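Local coordinates for dnab-like replicative helicase (Bacillus phage SPP1, PDB 3BH0), which probably couples ATP hydrolysis to 5'-3' unwinding of double-stranded DNA during phage replication, this chain being the ATPase domain of the DnaB-family helicase, at residues A[65-76]-A[221-232]. Sequence-based numbering, arbitrary orientation.
Sequences YKRRNFVLIAAR and DVVVIALSQLSR
Val-71 and Ile-73 exchange backbone bonds with Val-224, Ala-226 and Ser-228, between parallel strands 70-74 and 223-228 whose axes lie 25° apart. The ladder has six N-H...O bonds, from Val-224 N to Asn-69 O (3.0 Å) through Val-71 N to Val-224 O (2.7 Å) and on to Ala-75 N to Ser-228 O, the longest at 3.2 Å.

Apolar contacts line both faces. On one, Tyr-65 CB meets Val-223 CG1 (3.7 Å), Val-71 lies alongside Ile-225, and Ile-73 CD1 reaches Ile-225 CG2 (3.6 Å); helix 81-93 covers Tyr-65, Ile-225 and Leu-227. On the other, Phe-70, with CG anti to its backbone N (chi1 176°), brings the ring edge, at CE1, to within 4.0 Å of Ala-226 CB, under helix 202-220.

Polar side chains gather near the C-terminal ends of the segments. Arg-76, bent at chi2 and chi3, sends NH1 to Leu-230 O (2.9 Å), an acceptor in the guanidinium plane, while Arg-232 CA sits over one face of that group; Arg-76 NE also forms a salt bridge with Glu-235. Ser-228 OG bonds to Gln-229 O (2.9 Å) and Gln-191.

Two adjacent parallel strands at the sheet's centre are characteristic of the RecA-like P-loop ATPase core; 70-74 leads, through Ala-75, into the probable Walker A loop.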
loop_
_atom_site.group_PDB
_atom_site.type_symbol
_atom_site.label_atom_id
_atom_site.label_comp_id
_atom_site.label_asym_id
_atom_site.label_seq_id
_atom_site.Cartn_x
_atom_site.Cartn_y
_atom_site.Cartn_z
ATOM N N TYR A 65 -6.449 1.579 -8.816
ATOM C CA TYR A 65 -6.277 2.846 -8.123
ATOM C C TYR A 65 -6.230 3.961 -9.136
ATOM O O TYR A 65 -5.596 3.840 -10.162
ATOM C CB TYR A 65 -5.008 2.855 -7.256
ATOM C CG TYR A 65 -4.995 1.816 -6.155
ATOM C CD1 TYR A 65 -6.080 1.677 -5.275
ATOM C CD2 TYR A 65 -3.900 0.967 -5.998
ATOM C CE1 TYR A 65 -6.071 0.724 -4.273
ATOM C CE2 TYR A 65 -3.882 0.005 -4.993
ATOM C CZ TYR A 65 -4.965 -0.112 -4.132
ATOM O OH TYR A 65 -4.928 -1.071 -3.134
ATOM N N LYS A 66 -6.919 5.050 -8.831
ATOM C CA LYS A 66 -7.016 6.179 -9.750
ATOM C C LYS A 66 -5.979 7.228 -9.391
ATOM O O LYS A 66 -5.717 7.476 -8.215
ATOM C CB LYS A 66 -8.416 6.827 -9.704
ATOM C CG LYS A 66 -9.614 5.859 -9.758
ATOM C CD LYS A 66 -9.627 4.966 -11.007
ATOM C CE LYS A 66 -10.822 4.020 -10.962
ATOM N NZ LYS A 66 -10.443 2.690 -11.512
ATOM N N ARG A 67 -5.423 7.848 -10.423
ATOM C CA ARG A 67 -4.542 9.001 -10.299
ATOM C C ARG A 67 -4.869 10.003 -9.166
ATOM O O ARG A 67 -3.997 10.734 -8.723
ATOM C CB ARG A 67 -4.487 9.731 -11.643
ATOM C CG ARG A 67 -4.046 8.865 -12.821
ATOM C CD ARG A 67 -2.664 9.278 -13.344
ATOM N NE ARG A 67 -2.436 8.821 -14.720
ATOM C CZ ARG A 67 -1.456 9.255 -15.521
ATOM N NH1 ARG A 67 -0.590 10.180 -15.100
ATOM N NH2 ARG A 67 -1.341 8.757 -16.754
ATOM N N ARG A 68 -6.085 10.051 -8.660
ATOM C CA ARG A 68 -6.333 10.988 -7.553
ATOM C C ARG A 68 -6.424 10.350 -6.144
ATOM O O ARG A 68 -6.465 11.060 -5.126
ATOM C CB ARG A 68 -7.581 11.836 -7.873
ATOM C CG ARG A 68 -8.931 11.214 -7.519
ATOM C CD ARG A 68 -9.578 11.920 -6.315
ATOM N NE ARG A 68 -10.762 11.191 -5.860
ATOM C CZ ARG A 68 -11.558 11.552 -4.853
ATOM N NH1 ARG A 68 -11.328 12.645 -4.141
ATOM N NH2 ARG A 68 -12.605 10.800 -4.554
ATOM N N ASN A 69 -6.442 9.017 -6.100
ATOM C CA ASN A 69 -6.788 8.283 -4.877
ATOM C C ASN A 69 -5.801 8.439 -3.726
ATOM O O ASN A 69 -4.588 8.463 -3.910
ATOM C CB ASN A 69 -7.002 6.787 -5.151
ATOM C CG ASN A 69 -8.172 6.505 -6.078
ATOM O OD1 ASN A 69 -8.283 5.397 -6.602
ATOM N ND2 ASN A 69 -9.053 7.493 -6.283
ATOM N N PHE A 70 -6.360 8.547 -2.537
ATOM C CA PHE A 70 -5.598 8.476 -1.316
ATOM C C PHE A 70 -6.088 7.211 -0.622
ATOM O O PHE A 70 -7.221 7.155 -0.129
ATOM C CB PHE A 70 -5.838 9.731 -0.479
ATOM C CG PHE A 70 -5.163 9.719 0.849
ATOM C CD1 PHE A 70 -3.925 9.113 1.018
ATOM C CD2 PHE A 70 -5.761 10.338 1.935
ATOM C CE1 PHE A 70 -3.304 9.105 2.250
ATOM C CE2 PHE A 70 -5.145 10.333 3.181
ATOM C CZ PHE A 70 -3.911 9.717 3.334
ATOM N N VAL A 71 -5.253 6.176 -0.641
ATOM C CA VAL A 71 -5.621 4.904 -0.043
ATOM C C VAL A 71 -4.821 4.582 1.207
ATOM O O VAL A 71 -3.621 4.833 1.303
ATOM C CB VAL A 71 -5.732 3.721 -1.080
ATOM C CG1 VAL A 71 -5.211 4.114 -2.423
ATOM C CG2 VAL A 71 -5.079 2.446 -0.596
ATOM N N LEU A 72 -5.557 4.071 2.181
ATOM C CA LEU A 72 -5.057 3.749 3.493
ATOM C C LEU A 72 -5.086 2.228 3.711
ATOM O O LEU A 72 -6.081 1.570 3.446
ATOM C CB LEU A 72 -5.920 4.469 4.530
ATOM C CG LEU A 72 -5.272 4.725 5.876
ATOM C CD1 LEU A 72 -4.269 5.890 5.754
ATOM C CD2 LEU A 72 -6.343 5.024 6.901
ATOM N N ILE A 73 -3.957 1.689 4.151
ATOM C CA ILE A 73 -3.841 0.290 4.539
ATOM C C ILE A 73 -3.531 0.322 6.021
ATOM O O ILE A 73 -2.409 0.625 6.428
ATOM C CB ILE A 73 -2.722 -0.470 3.765
ATOM C CG1 ILE A 73 -3.011 -0.468 2.260
ATOM C CG2 ILE A 73 -2.634 -1.902 4.250
ATOM C CD1 ILE A 73 -1.865 -0.938 1.408
ATOM N N ALA A 74 -4.553 0.042 6.811
ATOM C CA ALA A 74 -4.425 0.033 8.248
ATOM C C ALA A 74 -4.618 -1.371 8.856
ATOM O O ALA A 74 -5.446 -2.165 8.416
ATOM C CB ALA A 74 -5.373 1.041 8.865
ATOM N N ALA A 75 -3.820 -1.684 9.860
ATOM C CA ALA A 75 -3.920 -2.986 10.520
ATOM C C ALA A 75 -3.172 -2.939 11.825
ATOM O O ALA A 75 -2.222 -2.185 11.972
ATOM C CB ALA A 75 -3.348 -4.101 9.635
ATOM N N ARG A 76 -3.624 -3.763 12.761
ATOM C CA ARG A 76 -2.886 -4.082 13.967
ATOM C C ARG A 76 -1.565 -4.788 13.606
ATOM O O ARG A 76 -1.389 -5.223 12.459
ATOM C CB ARG A 76 -3.761 -4.935 14.882
ATOM C CG ARG A 76 -4.982 -4.206 15.428
ATOM C CD ARG A 76 -4.595 -3.153 16.469
ATOM N NE ARG A 76 -3.786 -3.724 17.535
ATOM C CZ ARG A 76 -2.802 -3.091 18.173
ATOM N NH1 ARG A 76 -2.476 -1.832 17.880
ATOM N NH2 ARG A 76 -2.116 -3.742 19.106
ATOM N N ASP A 221 -1.318 14.608 -8.992
ATOM C CA ASP A 221 -1.962 13.597 -9.843
ATOM C C ASP A 221 -1.323 12.207 -9.660
ATOM O O ASP A 221 -1.015 11.502 -10.631
ATOM C CB ASP A 221 -1.961 14.044 -11.330
ATOM C CG ASP A 221 -3.043 13.360 -12.161
ATOM O OD1 ASP A 221 -4.107 12.976 -11.611
ATOM O OD2 ASP A 221 -2.819 13.211 -13.384
ATOM N N VAL A 222 -1.151 11.808 -8.401
ATOM C CA VAL A 222 -0.588 10.491 -8.074
ATOM C C VAL A 222 -1.504 9.662 -7.172
ATOM O O VAL A 222 -2.401 10.203 -6.524
ATOM C CB VAL A 222 0.828 10.603 -7.418
ATOM C CG1 VAL A 222 1.850 11.161 -8.429
ATOM C CG2 VAL A 222 0.800 11.435 -6.112
ATOM N N VAL A 223 -1.279 8.349 -7.147
ATOM C CA VAL A 223 -1.859 7.498 -6.108
ATOM C C VAL A 223 -0.996 7.592 -4.848
ATOM O O VAL A 223 0.202 7.362 -4.902
ATOM C CB VAL A 223 -1.976 6.022 -6.544
ATOM C CG1 VAL A 223 -2.716 5.201 -5.461
ATOM C CG2 VAL A 223 -2.701 5.917 -7.891
ATOM N N VAL A 224 -1.603 7.968 -3.730
ATOM C CA VAL A 224 -0.925 7.903 -2.436
ATOM C C VAL A 224 -1.491 6.727 -1.660
ATOM O O VAL A 224 -2.706 6.591 -1.545
ATOM C CB VAL A 224 -1.064 9.208 -1.646
ATOM C CG1 VAL A 224 -0.376 9.101 -0.293
ATOM C CG2 VAL A 224 -0.465 10.361 -2.460
ATOM N N ILE A 225 -0.592 5.856 -1.203
ATOM C CA ILE A 225 -0.927 4.711 -0.368
ATOM C C ILE A 225 -0.189 4.836 0.973
ATOM O O ILE A 225 1.029 4.641 1.051
ATOM C CB ILE A 225 -0.613 3.352 -1.046
ATOM C CG1 ILE A 225 -1.387 3.197 -2.365
ATOM C CG2 ILE A 225 -1.004 2.223 -0.137
ATOM C CD1 ILE A 225 -0.977 2.003 -3.197
ATOM N N ALA A 226 -0.935 5.186 2.016
ATOM C CA ALA A 226 -0.383 5.286 3.341
ATOM C C ALA A 226 -0.788 4.095 4.222
ATOM O O ALA A 226 -1.977 3.767 4.373
ATOM C CB ALA A 226 -0.774 6.618 3.993
ATOM N N LEU A 227 0.231 3.443 4.776
ATOM C CA LEU A 227 0.081 2.471 5.840
ATOM C C LEU A 227 -0.200 3.219 7.143
ATOM O O LEU A 227 0.336 4.301 7.376
ATOM C CB LEU A 227 1.347 1.604 5.968
ATOM C CG LEU A 227 1.434 0.341 5.111
ATOM C CD1 LEU A 227 1.300 0.669 3.637
ATOM C CD2 LEU A 227 2.725 -0.430 5.356
ATOM N N SER A 228 -1.035 2.618 7.985
ATOM C CA SER A 228 -1.476 3.241 9.211
ATOM C C SER A 228 -1.659 2.202 10.299
ATOM O O SER A 228 -2.158 1.096 10.061
ATOM C CB SER A 228 -2.789 3.995 8.989
ATOM O OG SER A 228 -3.357 4.383 10.228
ATOM N N GLN A 229 -1.264 2.574 11.505
ATOM C CA GLN A 229 -1.428 1.719 12.658
ATOM C C GLN A 229 -2.873 1.838 13.095
ATOM O O GLN A 229 -3.620 2.632 12.531
ATOM C CB GLN A 229 -0.447 2.134 13.766
ATOM C CG GLN A 229 -0.754 3.455 14.498
ATOM C CD GLN A 229 0.473 3.997 15.286
ATOM O OE1 GLN A 229 1.442 3.283 15.518
ATOM N NE2 GLN A 229 0.417 5.256 15.680
ATOM N N LEU A 230 -3.277 1.026 14.066
ATOM C CA LEU A 230 -4.634 1.092 14.632
ATOM C C LEU A 230 -4.565 1.025 16.139
ATOM O O LEU A 230 -3.562 0.560 16.699
ATOM C CB LEU A 230 -5.537 -0.034 14.101
ATOM C CG LEU A 230 -6.079 0.168 12.691
ATOM C CD1 LEU A 230 -6.602 -1.128 12.134
ATOM C CD2 LEU A 230 -7.150 1.223 12.670
ATOM N N SER A 231 -5.635 1.494 16.779
ATOM C CA SER A 231 -5.782 1.495 18.238
ATOM C C SER A 231 -5.629 0.087 18.835
ATOM O O SER A 231 -6.129 -0.894 18.268
ATOM C CB SER A 231 -7.161 2.061 18.593
ATOM O OG SER A 231 -7.340 2.131 19.994
ATOM N N ARG A 232 -4.951 -0.022 19.976
ATOM C CA ARG A 232 -4.775 -1.341 20.611
ATOM C C ARG A 232 -6.064 -1.820 21.263
ATOM O O ARG A 232 -6.155 -2.940 21.756
ATOM C CB ARG A 232 -3.578 -1.373 21.570
ATOM C CG ARG A 232 -3.696 -0.544 22.856
ATOM C CD ARG A 232 -2.366 -0.592 23.667
ATOM N NE ARG A 232 -1.518 -1.744 23.299
ATOM C CZ ARG A 232 -0.702 -2.406 24.127
ATOM N NH1 ARG A 232 -0.602 -2.063 25.403
ATOM N NH2 ARG A 232 0.027 -3.426 23.676
#